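PDB 5URP: toxin 2A, which transfers ADP-ribose, presumably from NAD+, to a target protein and acts as a virulence factor of the bacterium Paenibacillus larvae. Local coordinates for residues V101-G106 against T151-G156; I166-P171 against V217-L222; N67-E72 against D80-I85. One frame throughout, in Å; residues are numbered along the deposited sequence.

Contact 1. Residues V101-G106 against T151-G156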
loop_
_atom_site.group_PDB
_atom_site.type_symbol
_atom_site.label_atom_id
_atom_site.label_comp_id
_atom_site.label_asym_id
_atom_site.label_seq_id
_atom_site.Cartn_x
_atom_site.Cartn_y
_atom_site.Cartn_z
ATOM N N VAL A 101 -7.660 -5.090 -9.728
ATOM C CA VAL A 101 -7.363 -3.659 -9.811
ATOM C C VAL A 101 -5.900 -3.418 -9.514
ATOM O O VAL A 101 -5.286 -4.107 -8.696
ATOM C CB VAL A 101 -8.265 -2.855 -8.849
ATOM C CG1 VAL A 101 -7.868 -3.044 -7.463
ATOM C CG2 VAL A 101 -8.272 -1.379 -9.219
ATOM N N THR A 102 -5.368 -2.378 -10.160
ATOM C CA THR A 102 -4.015 -1.911 -9.936
ATOM C C THR A 102 -4.056 -0.767 -8.930
ATOM O O THR A 102 -4.907 0.121 -9.029
ATOM C CB THR A 102 -3.401 -1.428 -11.250
ATOM O OG1 THR A 102 -3.384 -2.501 -12.186
ATOM C CG2 THR A 102 -1.975 -0.950 -11.036
ATOM N N VAL A 103 -3.165 -0.823 -7.954
ATOM C CA VAL A 103 -3.014 0.257 -6.994
ATOM C C VAL A 103 -1.545 0.678 -6.954
ATOM O O VAL A 103 -0.666 0.014 -7.482
ATOM C CB VAL A 103 -3.510 -0.111 -5.593
ATOM C CG1 VAL A 103 -5.015 -0.406 -5.611
ATOM C CG2 VAL A 103 -2.703 -1.297 -4.998
ATOM N N TYR A 104 -1.311 1.830 -6.336
ATOM C CA TYR A 104 -0.001 2.482 -6.343
ATOM C C TYR A 104 0.429 2.830 -4.930
ATOM O O TYR A 104 -0.397 3.180 -4.079
ATOM C CB TYR A 104 -0.065 3.765 -7.198
ATOM C CG TYR A 104 -0.388 3.491 -8.634
ATOM C CD1 TYR A 104 0.627 3.225 -9.546
ATOM C CD2 TYR A 104 -1.693 3.482 -9.079
ATOM C CE1 TYR A 104 0.351 2.945 -10.846
ATOM C CE2 TYR A 104 -2.001 3.214 -10.417
ATOM C CZ TYR A 104 -0.963 2.932 -11.292
ATOM O OH TYR A 104 -1.233 2.696 -12.610
ATOM N N ARG A 105 1.736 2.737 -4.666
ATOM C CA ARG A 105 2.250 3.112 -3.357
ATOM C C ARG A 105 3.633 3.713 -3.527
ATOM O O ARG A 105 4.517 3.061 -4.069
ATOM C CB ARG A 105 2.337 1.889 -2.435
ATOM C CG ARG A 105 2.959 2.195 -1.113
ATOM C CD ARG A 105 2.840 0.983 -0.195
ATOM N NE ARG A 105 3.667 1.108 1.003
ATOM C CZ ARG A 105 3.371 1.856 2.060
ATOM N NH1 ARG A 105 2.255 2.578 2.099
ATOM N NH2 ARG A 105 4.206 1.899 3.086
ATOM N N GLY A 106 3.811 4.955 -3.099
ATOM C CA GLY A 106 5.142 5.518 -3.016
ATOM C C GLY A 106 5.779 5.173 -1.681
ATOM O O GLY A 106 5.140 5.254 -0.633
ATOM N N THR A 151 -2.337 1.811 0.022
ATOM C CA THR A 151 -2.082 2.039 -1.390
ATOM C C THR A 151 -3.144 3.008 -1.885
ATOM O O THR A 151 -4.049 3.378 -1.136
ATOM C CB THR A 151 -2.156 0.738 -2.196
ATOM O OG1 THR A 151 -3.513 0.309 -2.282
ATOM C CG2 THR A 151 -1.310 -0.348 -1.554
ATOM N N SER A 152 -3.024 3.449 -3.135
ATOM C CA SER A 152 -3.989 4.364 -3.735
ATOM C C SER A 152 -4.473 3.841 -5.078
ATOM O O SER A 152 -3.716 3.232 -5.850
ATOM C CB SER A 152 -3.373 5.777 -3.948
ATOM O OG SER A 152 -4.326 6.670 -4.520
ATOM N N LEU A 153 -5.733 4.151 -5.397
ATOM C CA LEU A 153 -6.270 3.826 -6.714
ATOM C C LEU A 153 -5.626 4.637 -7.824
ATOM O O LEU A 153 -5.733 4.270 -8.999
ATOM C CB LEU A 153 -7.778 4.058 -6.753
ATOM C CG LEU A 153 -8.673 3.095 -6.004
ATOM C CD1 LEU A 153 -10.114 3.569 -6.164
ATOM C CD2 LEU A 153 -8.509 1.684 -6.555
ATOM N N VAL A 154 -4.994 5.751 -7.490
ATOM C CA VAL A 154 -4.325 6.537 -8.514
ATOM C C VAL A 154 -2.862 6.724 -8.135
ATOM O O VAL A 154 -2.449 6.632 -6.969
ATOM C CB VAL A 154 -4.988 7.911 -8.789
ATOM C CG1 VAL A 154 -6.353 7.711 -9.367
ATOM C CG2 VAL A 154 -4.995 8.757 -7.561
ATOM N N ASN A 155 -2.082 7.032 -9.160
ATOM C CA ASN A 155 -0.662 7.309 -9.011
ATOM C C ASN A 155 -0.539 8.803 -8.734
ATOM O O ASN A 155 -0.311 9.598 -9.634
ATOM C CB ASN A 155 0.078 6.886 -10.265
ATOM C CG ASN A 155 1.554 7.039 -10.152
ATOM O OD1 ASN A 155 2.102 7.330 -9.089
ATOM N ND2 ASN A 155 2.221 6.873 -11.275
ATOM N N GLY A 156 -0.727 9.165 -7.455
ATOM C CA GLY A 156 -0.902 10.564 -7.084
ATOM C C GLY A 156 0.398 11.341 -7.113
ATOM O O GLY A 156 1.500 10.769 -7.129
HETATM O O HOH W 1 -6.146 2.027 -10.451
#
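The S150-T151-S152 run, which matches the Ser-Thr-Ser motif of R-S-E-class ADP-ribosyltransferases, meets strand 101-107 where S152 lies against Y104. The two backbones form a single antiparallel hydrogen-bonded pair: Y104 N donates to S152 O at 2.8 Å, and S152 N returns the bond to Y104 O. Beyond S152 the chain leaves strand geometry, and one water holds both sides together by donating to T102 O and to L153 O, each at 2.7 Å. S152 OG accepts V154 N at 3.2 Å, an ST turn that bends the chain back beneath the tyrosine. There N155 CB sits over the centre of the Y104 ring, 3.8 Å from its centroid and 11° off the normal, a CH-pi contact. The N155 amide plane lies only 9° from the ring plane. The phenol end is tied by Y104 OH to D25 OD1. T151 OG1 sits between its own backbone N and carbonyl carbon (chi1 71°), which presses it to 3.3 Å from V103 CG2 while it bonds to M191 O; S152 OG likewise reaches Q188 O. Away from this polar stretch, L153 CD2 touches V101 CG2 at 4.1 Å and the side chain packs on A33 and W36 of helix 30-45. The extended side chain of R105 stands off the strand, and its NH1 bonds to S150 O. An arginine here beside the Ser-Thr-Ser motif is consistent with the NAD-binding cleft of R-S-E-class ADP-ribosyltransferases, in which Q188 would open the Q-x-E motif, as in C3-like enzymes.

Contact 2. Residues I166-P171 against V217-L222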
loop_
_atom_site.group_PDB
_atom_site.type_symbol
_atom_site.label_atom_id
_atom_site.label_comp_id
_atom_site.label_asym_id
_atom_site.label_seq_id
_atom_site.Cartn_x
_atom_site.Cartn_y
_atom_site.Cartn_z
ATOM N N ILE A 166 5.668 1.611 -6.222
ATOM C CA ILE A 166 5.172 0.244 -6.378
ATOM C C ILE A 166 3.869 0.322 -7.144
ATOM O O ILE A 166 2.971 1.097 -6.774
ATOM C CB ILE A 166 4.932 -0.445 -5.028
ATOM C CG1 ILE A 166 6.151 -0.387 -4.110
ATOM C CG2 ILE A 166 4.479 -1.904 -5.282
ATOM C CD1 ILE A 166 5.854 -0.920 -2.685
ATOM N N GLU A 167 3.766 -0.467 -8.207
ATOM C CA GLU A 167 2.525 -0.683 -8.944
ATOM C C GLU A 167 2.089 -2.113 -8.616
ATOM O O GLU A 167 2.777 -3.067 -8.983
ATOM C CB GLU A 167 2.732 -0.486 -10.442
ATOM C CG GLU A 167 1.522 -0.758 -11.296
ATOM C CD GLU A 167 1.706 -0.327 -12.753
ATOM O OE1 GLU A 167 2.339 0.726 -13.010
ATOM O OE2 GLU A 167 1.186 -1.025 -13.636
ATOM N N LEU A 168 0.968 -2.258 -7.918
ATOM C CA LEU A 168 0.585 -3.544 -7.334
ATOM C C LEU A 168 -0.736 -4.004 -7.919
ATOM O O LEU A 168 -1.718 -3.267 -7.901
ATOM C CB LEU A 168 0.489 -3.384 -5.814
ATOM C CG LEU A 168 0.148 -4.582 -4.983
ATOM C CD1 LEU A 168 1.342 -5.509 -4.996
ATOM C CD2 LEU A 168 -0.157 -4.108 -3.580
ATOM N N LYS A 169 -0.785 -5.245 -8.410
ATOM C CA LYS A 169 -2.024 -5.792 -8.933
ATOM C C LYS A 169 -2.695 -6.585 -7.823
ATOM O O LYS A 169 -2.040 -7.410 -7.188
ATOM C CB LYS A 169 -1.756 -6.694 -10.139
ATOM C CG LYS A 169 -1.037 -5.991 -11.276
ATOM C CD LYS A 169 -0.561 -6.962 -12.340
ATOM C CE LYS A 169 0.204 -6.252 -13.444
ATOM N NZ LYS A 169 0.829 -7.207 -14.401
ATOM N N ILE A 170 -3.963 -6.299 -7.554
ATOM C CA ILE A 170 -4.744 -7.014 -6.544
ATOM C C ILE A 170 -5.751 -7.878 -7.295
ATOM O O ILE A 170 -6.539 -7.340 -8.080
ATOM C CB ILE A 170 -5.496 -6.080 -5.578
ATOM C CG1 ILE A 170 -4.604 -5.030 -4.949
ATOM C CG2 ILE A 170 -6.108 -6.887 -4.442
ATOM C CD1 ILE A 170 -5.426 -3.967 -4.256
ATOM N N PRO A 171 -5.792 -9.193 -7.070
ATOM C CA PRO A 171 -6.706 -10.039 -7.842
ATOM C C PRO A 171 -8.155 -9.919 -7.402
ATOM O O PRO A 171 -8.464 -9.640 -6.243
ATOM C CB PRO A 171 -6.188 -11.456 -7.568
ATOM C CG PRO A 171 -5.492 -11.373 -6.249
ATOM C CD PRO A 171 -4.862 -9.978 -6.235
ATOM N N VAL A 217 8.685 -0.714 -8.999
ATOM C CA VAL A 217 8.505 -2.115 -8.627
ATOM C C VAL A 217 7.125 -2.523 -9.116
ATOM O O VAL A 217 6.130 -1.916 -8.721
ATOM C CB VAL A 217 8.607 -2.300 -7.112
ATOM C CG1 VAL A 217 8.321 -3.765 -6.714
ATOM C CG2 VAL A 217 9.985 -1.810 -6.627
ATOM N N GLU A 218 7.060 -3.532 -9.973
ATOM C CA GLU A 218 5.782 -4.041 -10.459
ATOM C C GLU A 218 5.564 -5.379 -9.770
ATOM O O GLU A 218 6.419 -6.257 -9.862
ATOM C CB GLU A 218 5.767 -4.164 -11.986
ATOM C CG GLU A 218 5.830 -2.784 -12.608
ATOM C CD GLU A 218 6.175 -2.750 -14.076
ATOM O OE1 GLU A 218 6.165 -3.799 -14.730
ATOM O OE2 GLU A 218 6.431 -1.626 -14.577
ATOM N N ALA A 219 4.451 -5.502 -9.062
ATOM C CA ALA A 219 4.224 -6.662 -8.203
ATOM C C ALA A 219 2.759 -7.069 -8.231
ATOM O O ALA A 219 1.880 -6.316 -8.655
ATOM C CB ALA A 219 4.634 -6.383 -6.763
ATOM N N ARG A 220 2.520 -8.294 -7.754
ATOM C CA ARG A 220 1.202 -8.906 -7.662
ATOM C C ARG A 220 0.943 -9.335 -6.229
ATOM O O ARG A 220 1.770 -10.044 -5.651
ATOM C CB ARG A 220 1.105 -10.189 -8.498
ATOM C CG ARG A 220 1.102 -10.079 -9.975
ATOM C CD ARG A 220 1.039 -11.525 -10.521
ATOM N NE ARG A 220 2.368 -12.087 -10.773
ATOM C CZ ARG A 220 2.666 -13.387 -10.789
ATOM N NH1 ARG A 220 1.747 -14.317 -10.559
ATOM N NH2 ARG A 220 3.913 -13.770 -11.051
ATOM N N VAL A 221 -0.228 -8.980 -5.696
ATOM C CA VAL A 221 -0.694 -9.570 -4.453
ATOM C C VAL A 221 -1.083 -11.008 -4.723
ATOM O O VAL A 221 -1.770 -11.319 -5.707
ATOM C CB VAL A 221 -1.887 -8.796 -3.874
ATOM C CG1 VAL A 221 -2.443 -9.515 -2.618
ATOM C CG2 VAL A 221 -1.501 -7.390 -3.541
ATOM N N LEU A 222 -0.650 -11.891 -3.845
ATOM C CA LEU A 222 -1.060 -13.273 -3.868
ATOM C C LEU A 222 -2.160 -13.431 -2.823
ATOM O O LEU A 222 -1.938 -13.176 -1.632
ATOM C CB LEU A 222 0.123 -14.193 -3.590
ATOM C CG LEU A 222 1.324 -13.940 -4.525
ATOM C CD1 LEU A 222 2.295 -14.957 -4.168
ATOM C CD2 LEU A 222 1.006 -14.055 -6.024
#
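L168 lays its isobutyl end over V221, with CD2 only 3.5 Å from V221 CG2, and its CD1 rests 3.8 Å from A219 CB. The leucine's CG lies opposite its own backbone N (chi1 -178°), and the turn at chi2 (71°) sends CD1 toward strand 217-221, while CD2 rises off the sheet and meets the V221 methyl there. These are neighbouring parallel strands in the five-stranded mixed sheet of the ADP-ribosyltransferase fold. Four backbone bonds join them in a regular parallel ladder: E167 N to V217 O, A219 N to E167 O, K169 N to A219 O and V221 N to K169 O, the last 2.8 Å long. On the face of L168 and A219, Y199 of strand 197-207 packs on both, and L193 of strand 190-193 also touches L168, so this side is buried. The other face is polar. E167 OE1 and E218 OE2 stand 5.0 Å apart, and K216 NZ makes a salt bridge to each, which probably offsets their like charges. R220 turns to the next strand, where its NH2 pairs with D202 OD1. I170 CG1 lies alongside V221 CG2 at 4.1 Å, and beyond it the P171 ring crosses V221 at about a right angle, its CD 3.4 Å from V221 O.

Contact 3. Residues N67-E72 against D80-I85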
loop_
_atom_site.group_PDB
_atom_site.type_symbol
_atom_site.label_atom_id
_atom_site.label_comp_id
_atom_site.label_asym_id
_atom_site.label_seq_id
_atom_site.Cartn_x
_atom_site.Cartn_y
_atom_site.Cartn_z
ATOM N N ASN A 67 1.747 0.559 12.334
ATOM C CA ASN A 67 2.561 -0.207 11.388
ATOM C C ASN A 67 3.948 -0.487 11.945
ATOM O O ASN A 67 4.486 -1.587 11.761
ATOM C CB ASN A 67 2.624 0.496 10.040
ATOM C CG ASN A 67 1.314 0.369 9.275
ATOM O OD1 ASN A 67 0.503 -0.543 9.531
ATOM N ND2 ASN A 67 1.088 1.279 8.346
ATOM N N THR A 68 4.542 0.484 12.638
ATOM C CA THR A 68 5.812 0.250 13.308
ATOM C C THR A 68 5.683 -0.847 14.346
ATOM O O THR A 68 6.575 -1.693 14.495
ATOM C CB THR A 68 6.299 1.545 13.966
ATOM O OG1 THR A 68 6.468 2.548 12.957
ATOM C CG2 THR A 68 7.611 1.317 14.654
ATOM N N TYR A 69 4.599 -0.822 15.107
ATOM C CA TYR A 69 4.384 -1.849 16.113
ATOM C C TYR A 69 4.347 -3.227 15.463
ATOM O O TYR A 69 5.015 -4.160 15.908
ATOM C CB TYR A 69 3.082 -1.536 16.846
ATOM C CG TYR A 69 2.622 -2.564 17.832
ATOM C CD1 TYR A 69 3.157 -2.617 19.107
ATOM C CD2 TYR A 69 1.621 -3.458 17.506
ATOM C CE1 TYR A 69 2.719 -3.553 20.017
ATOM C CE2 TYR A 69 1.178 -4.388 18.403
ATOM C CZ TYR A 69 1.724 -4.436 19.657
ATOM O OH TYR A 69 1.286 -5.370 20.569
ATOM N N LEU A 70 3.614 -3.349 14.360
ATOM C CA LEU A 70 3.492 -4.648 13.702
ATOM C C LEU A 70 4.821 -5.094 13.094
ATOM O O LEU A 70 5.157 -6.281 13.110
ATOM C CB LEU A 70 2.418 -4.563 12.625
ATOM C CG LEU A 70 0.965 -4.527 13.083
ATOM C CD1 LEU A 70 0.078 -4.166 11.917
ATOM C CD2 LEU A 70 0.550 -5.909 13.642
ATOM N N ARG A 71 5.588 -4.155 12.545
ATOM C CA ARG A 71 6.871 -4.485 11.928
ATOM C C ARG A 71 7.935 -4.832 12.959
ATOM O O ARG A 71 8.801 -5.679 12.693
ATOM C CB ARG A 71 7.360 -3.303 11.083
ATOM C CG ARG A 71 6.680 -3.106 9.749
ATOM C CD ARG A 71 7.057 -1.726 9.187
ATOM N NE ARG A 71 6.790 -1.573 7.760
ATOM C CZ ARG A 71 6.975 -0.439 7.084
ATOM N NH1 ARG A 71 6.713 -0.383 5.781
ATOM N NH2 ARG A 71 7.424 0.645 7.706
ATOM N N GLU A 72 7.907 -4.188 14.128
ATOM C CA GLU A 72 9.006 -4.253 15.087
ATOM C C GLU A 72 8.710 -5.080 16.329
ATOM O O GLU A 72 9.606 -5.765 16.827
ATOM C CB GLU A 72 9.398 -2.835 15.526
ATOM C CG GLU A 72 9.910 -1.951 14.383
ATOM C CD GLU A 72 10.479 -0.619 14.859
ATOM O OE1 GLU A 72 10.229 -0.233 16.022
ATOM O OE2 GLU A 72 11.178 0.040 14.062
ATOM N N ASP A 80 -3.667 -2.492 24.181
ATOM C CA ASP A 80 -4.493 -1.476 23.533
ATOM C C ASP A 80 -4.204 -1.404 22.041
ATOM O O ASP A 80 -5.113 -1.177 21.240
ATOM C CB ASP A 80 -4.266 -0.112 24.182
ATOM C CG ASP A 80 -4.775 -0.048 25.617
ATOM O OD1 ASP A 80 -5.604 -0.903 26.007
ATOM O OD2 ASP A 80 -4.354 0.870 26.356
ATOM N N MET A 81 -2.946 -1.589 21.648
ATOM C CA MET A 81 -2.628 -1.665 20.231
ATOM C C MET A 81 -3.228 -2.918 19.609
ATOM O O MET A 81 -3.793 -2.857 18.515
ATOM C CB MET A 81 -1.118 -1.636 20.025
ATOM C CG MET A 81 -0.492 -0.311 20.393
ATOM S SD MET A 81 -0.775 0.881 19.074
ATOM C CE MET A 81 0.487 0.392 17.929
ATOM N N ASP A 82 -3.132 -4.058 20.300
ATOM C CA ASP A 82 -3.673 -5.303 19.753
ATOM C C ASP A 82 -5.173 -5.190 19.508
ATOM O O ASP A 82 -5.697 -5.753 18.541
ATOM C CB ASP A 82 -3.370 -6.471 20.699
ATOM C CG ASP A 82 -1.887 -6.764 20.805
ATOM O OD1 ASP A 82 -1.129 -6.247 19.945
ATOM O OD2 ASP A 82 -1.484 -7.489 21.734
ATOM N N LYS A 83 -5.879 -4.495 20.400
ATOM C CA LYS A 83 -7.315 -4.270 20.246
ATOM C C LYS A 83 -7.628 -3.497 18.973
ATOM O O LYS A 83 -8.592 -3.808 18.264
ATOM C CB LYS A 83 -7.822 -3.517 21.474
ATOM C CG LYS A 83 -9.207 -2.890 21.371
ATOM C CD LYS A 83 -9.451 -1.910 22.546
ATOM C CE LYS A 83 -8.659 -0.586 22.399
ATOM N NZ LYS A 83 -9.137 0.255 21.249
ATOM N N LYS A 84 -6.838 -2.464 18.674
ATOM C CA LYS A 84 -7.032 -1.725 17.430
ATOM C C LYS A 84 -6.798 -2.609 16.217
ATOM O O LYS A 84 -7.536 -2.543 15.227
ATOM C CB LYS A 84 -6.077 -0.535 17.375
ATOM C CG LYS A 84 -6.194 0.436 18.500
ATOM C CD LYS A 84 -5.370 1.676 18.142
ATOM C CE LYS A 84 -5.654 2.829 19.075
ATOM N NZ LYS A 84 -4.643 2.842 20.156
ATOM N N ILE A 85 -5.747 -3.421 16.269
ATOM C CA ILE A 85 -5.379 -4.270 15.144
ATOM C C ILE A 85 -6.430 -5.360 14.923
ATOM O O ILE A 85 -6.745 -5.703 13.779
ATOM C CB ILE A 85 -3.972 -4.836 15.402
ATOM C CG1 ILE A 85 -2.949 -3.687 15.293
ATOM C CG2 ILE A 85 -3.633 -5.994 14.461
ATOM C CD1 ILE A 85 -1.663 -4.001 16.001
#
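Helices 67-72 and 80-85 run close to perpendicular, their short axes 103° apart and 11.2 Å at closest approach, so large side chains must bridge between them. Y69 does most of this: its CG lies trans to the backbone N (chi1 174°), sending the ring across to the second helix. M81 CB sits over one ring face, 4.0 Å from the centroid, while the methionine chain doubles back so that CE rests 3.4 Å from Y69 CB. M81 SD lies 5.3 Å from the centroid of the Y69 ring, above the same face, a distant Met-aromatic contact. The pair belongs to a helix-loop-helix in the N-terminal helical part of the enzyme, and the phenol end ties that corner together. Y69 OH donates to D82 OD1 at 2.6 Å on the syn side, 30° out of the carboxylate plane, and itself accepts K78 N from the connecting loop. D82 OD2 takes G76 N of the same loop, so both carboxylate oxygens are engaged. Farther along, I85 CD1 lies 3.7 Å from Y69 CD2 and meets L70 CD2 tip to tip at 3.8 Å.

How the contacts relate
Contacts 1 and 2 share the five-stranded sheet, their centres 10 Å apart: strand 101-107 is the edge neighbour of strand 164-170, and V101 O to I170 N and V103 O to L168 N, both 2.8 Å, are probable hydrogen bonds between them. T102 CG2 also packs on E167 CG at 3.5 Å. Contact 1 lies nearest the presumed NAD site, and a glycerol, probably from crystallisation, sits about 4 Å from the S152 side chain. Contact 3 belongs to the N-terminal helices (64-72 and 79-92). Its centre is 24 Å from each of the others, on the opposite side of the chain's centre from contact 2; its nearest atoms are about 4 Å from contact 1 and about 9 Å from contact 2, without touching either.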